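PDB 3TQV: nicotinate-nucleotide pyrophosphorylase from Francisella tularensis subsp. tularensis, which probably converts quinolinate and 5-phosphoribosyl 1-diphosphate into nicotinate ribonucleotide, carbon dioxide and diphosphate, a step of NAD(+) biosynthesis. Local coordinates for residues 51-56 and 280-285. Numbering follows the deposited sequence.
Sequences ITREEM and DLSLQV
The antiparallel pairing of strand 45-52 with the C-terminal strand 281-285, outermost within this chain in a four-stranded sheet, continues through Ile51 and Ser282, a hydrogen-bonded pair. Ile51 N donates a hydrogen bond to Ser282 O at 2.9 Å, and Ser282 N returns a bond to Ile51 O at 3.0 Å, both donors in the carbonyl plane. Thr52 and Leu281 follow as the non-hydrogen-bonded pair. Beyond it, in the loop, Arg53 N binds Asp280 O at 2.9 Å. Glu54 then uses its side chain: CG sits between the backbone N and the carbonyl carbon (chi1 45°), the chain extends onward, and OE1 accepts Asp280 N at 2.9 Å from above the carboxylate plane. Strand 45-52 falls within the N-terminal family region of quinolinate phosphoribosyltransferase and most of strand 281-285 within the C-terminal, TIM-barrel-like one; the last strand thus returns to complete the N-terminal sheet, away from the predicted substrate-binding residues. On the Thr52 and Leu281 face, Leu281 CD2 meets the selenomethionine methyl, Met56 CE, at 3.7 Å, the side chains crossing at about a right angle, with helix 100-130 packed against both through Ile114, Ser118 and Thr122. On the Ile51 and Ser282 face, the Arg53 chain is bent at chi2 (-81°); Ile51 CD1 lies over one face of the guanidinium, offset toward its rim, while NH2 approaches Ser282 OG obliquely at 3.5 Å. That hydroxyl oxygen accepts Gln284 NE2 at 2.7 Å, nearly in the amide plane. Arg53 NE and Asp280 OD2 stay 4.8 Å apart, and the aliphatic CG of Arg53 rests against that oxygen.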
loop_
_atom_site.group_PDB
_atom_site.type_symbol
_atom_site.label_atom_id
_atom_site.label_comp_id
_atom_site.label_asym_id
_atom_site.label_seq_id
_atom_site.Cartn_x
_atom_site.Cartn_y
_atom_site.Cartn_z
ATOM N N ILE B 51 14.450 -8.124 13.512
ATOM C CA ILE B 51 14.655 -9.255 12.616
ATOM C C ILE B 51 13.652 -9.308 11.492
ATOM O O ILE B 51 12.526 -8.854 11.641
ATOM C CB ILE B 51 14.497 -10.597 13.331
ATOM C CG1 ILE B 51 13.639 -10.433 14.579
ATOM C CG2 ILE B 51 15.848 -11.204 13.644
ATOM C CD1 ILE B 51 13.148 -11.747 15.100
ATOM N N THR B 52 14.068 -9.896 10.375
ATOM C CA THR B 52 13.129 -10.430 9.403
ATOM C C THR B 52 12.785 -11.850 9.831
ATOM O O THR B 52 13.581 -12.518 10.481
ATOM C CB THR B 52 13.734 -10.557 8.017
ATOM O OG1 THR B 52 14.751 -9.574 7.831
ATOM C CG2 THR B 52 12.662 -10.360 6.984
ATOM N N ARG B 53 11.602 -12.319 9.471
ATOM C CA ARG B 53 11.298 -13.716 9.687
ATOM C C ARG B 53 11.378 -14.441 8.336
ATOM O O ARG B 53 11.103 -15.637 8.240
ATOM C CB ARG B 53 9.918 -13.880 10.323
ATOM C CG ARG B 53 9.679 -13.050 11.572
ATOM C CD ARG B 53 10.276 -13.699 12.821
ATOM N NE ARG B 53 9.634 -13.212 14.039
ATOM C CZ ARG B 53 10.091 -13.402 15.276
ATOM N NH1 ARG B 53 11.218 -14.068 15.489
ATOM N NH2 ARG B 53 9.415 -12.916 16.310
ATOM N N GLU B 54 11.772 -13.712 7.295
ATOM C CA GLU B 54 11.785 -14.274 5.951
ATOM C C GLU B 54 12.793 -13.565 5.081
ATOM O O GLU B 54 13.170 -12.444 5.360
ATOM C CB GLU B 54 10.392 -14.190 5.328
ATOM C CG GLU B 54 9.724 -12.837 5.530
ATOM C CD GLU B 54 8.426 -12.683 4.755
ATOM O OE1 GLU B 54 7.414 -12.280 5.384
ATOM O OE2 GLU B 54 8.429 -12.954 3.523
ATOM N N GLU B 55 13.253 -14.233 4.035
ATOM C CA GLU B 55 14.234 -13.635 3.132
ATOM C C GLU B 55 13.613 -12.416 2.477
ATOM O O GLU B 55 12.408 -12.394 2.200
ATOM C CB GLU B 55 14.668 -14.646 2.075
ATOM C CG GLU B 55 15.846 -14.230 1.204
ATOM C CD GLU B 55 16.264 -15.353 0.263
ATOM O OE1 GLU B 55 16.094 -15.207 -0.965
ATOM O OE2 GLU B 55 16.747 -16.389 0.766
HETATM N N MSE B 56 14.427 -11.396 2.228
HETATM C CA MSE B 56 13.875 -10.128 1.792
HETATM C C MSE B 56 14.923 -9.209 1.214
HETATM O O MSE B 56 16.102 -9.338 1.518
HETATM C CB MSE B 56 13.205 -9.443 2.976
HETATM C CG MSE B 56 14.155 -9.169 4.122
HETATM SE SE MSE B 56 14.449 -7.261 4.412
HETATM C CE MSE B 56 12.830 -6.811 5.387
ATOM N N ASP B 280 7.507 -9.775 6.907
ATOM C CA ASP B 280 7.294 -9.992 8.327
ATOM C C ASP B 280 8.535 -9.646 9.164
ATOM O O ASP B 280 9.634 -10.229 9.009
ATOM C CB ASP B 280 6.839 -11.429 8.577
ATOM C CG ASP B 280 6.464 -11.677 10.009
ATOM O OD1 ASP B 280 6.114 -10.715 10.724
ATOM O OD2 ASP B 280 6.517 -12.848 10.421
ATOM N N LEU B 281 8.344 -8.679 10.052
ATOM C CA LEU B 281 9.423 -8.114 10.832
ATOM C C LEU B 281 9.077 -8.259 12.282
ATOM O O LEU B 281 7.949 -8.581 12.615
ATOM C CB LEU B 281 9.580 -6.627 10.512
ATOM C CG LEU B 281 9.935 -6.328 9.064
ATOM C CD1 LEU B 281 10.252 -4.852 8.897
ATOM C CD2 LEU B 281 11.106 -7.200 8.640
ATOM N N SER B 282 10.050 -8.018 13.147
ATOM C CA SER B 282 9.800 -7.979 14.573
ATOM C C SER B 282 10.884 -7.122 15.257
ATOM O O SER B 282 12.063 -7.224 14.938
ATOM C CB SER B 282 9.749 -9.406 15.128
ATOM O OG SER B 282 9.537 -9.404 16.521
ATOM N N LEU B 283 10.485 -6.245 16.170
ATOM C CA LEU B 283 11.471 -5.539 16.975
ATOM C C LEU B 283 11.618 -6.234 18.334
ATOM O O LEU B 283 10.672 -6.298 19.119
ATOM C CB LEU B 283 11.076 -4.074 17.170
ATOM C CG LEU B 283 12.100 -3.205 17.919
ATOM C CD1 LEU B 283 13.283 -2.923 17.030
ATOM C CD2 LEU B 283 11.483 -1.898 18.385
ATOM N N GLN B 284 12.788 -6.781 18.608
ATOM C CA GLN B 284 13.020 -7.373 19.918
ATOM C C GLN B 284 13.662 -6.331 20.845
ATOM O O GLN B 284 14.792 -5.876 20.623
ATOM C CB GLN B 284 13.845 -8.672 19.818
ATOM C CG GLN B 284 13.211 -9.747 18.918
ATOM C CD GLN B 284 11.929 -10.341 19.504
ATOM O OE1 GLN B 284 11.894 -10.731 20.674
ATOM N NE2 GLN B 284 10.874 -10.416 18.695
ATOM N N VAL B 285 12.904 -5.939 21.865
ATOM C CA VAL B 285 13.316 -4.892 22.782
ATOM C C VAL B 285 13.778 -5.446 24.127
ATOM O O VAL B 285 12.953 -5.804 24.971
ATOM C CB VAL B 285 12.166 -3.876 23.017
ATOM C CG1 VAL B 285 12.547 -2.844 24.072
ATOM C CG2 VAL B 285 11.807 -3.185 21.732
#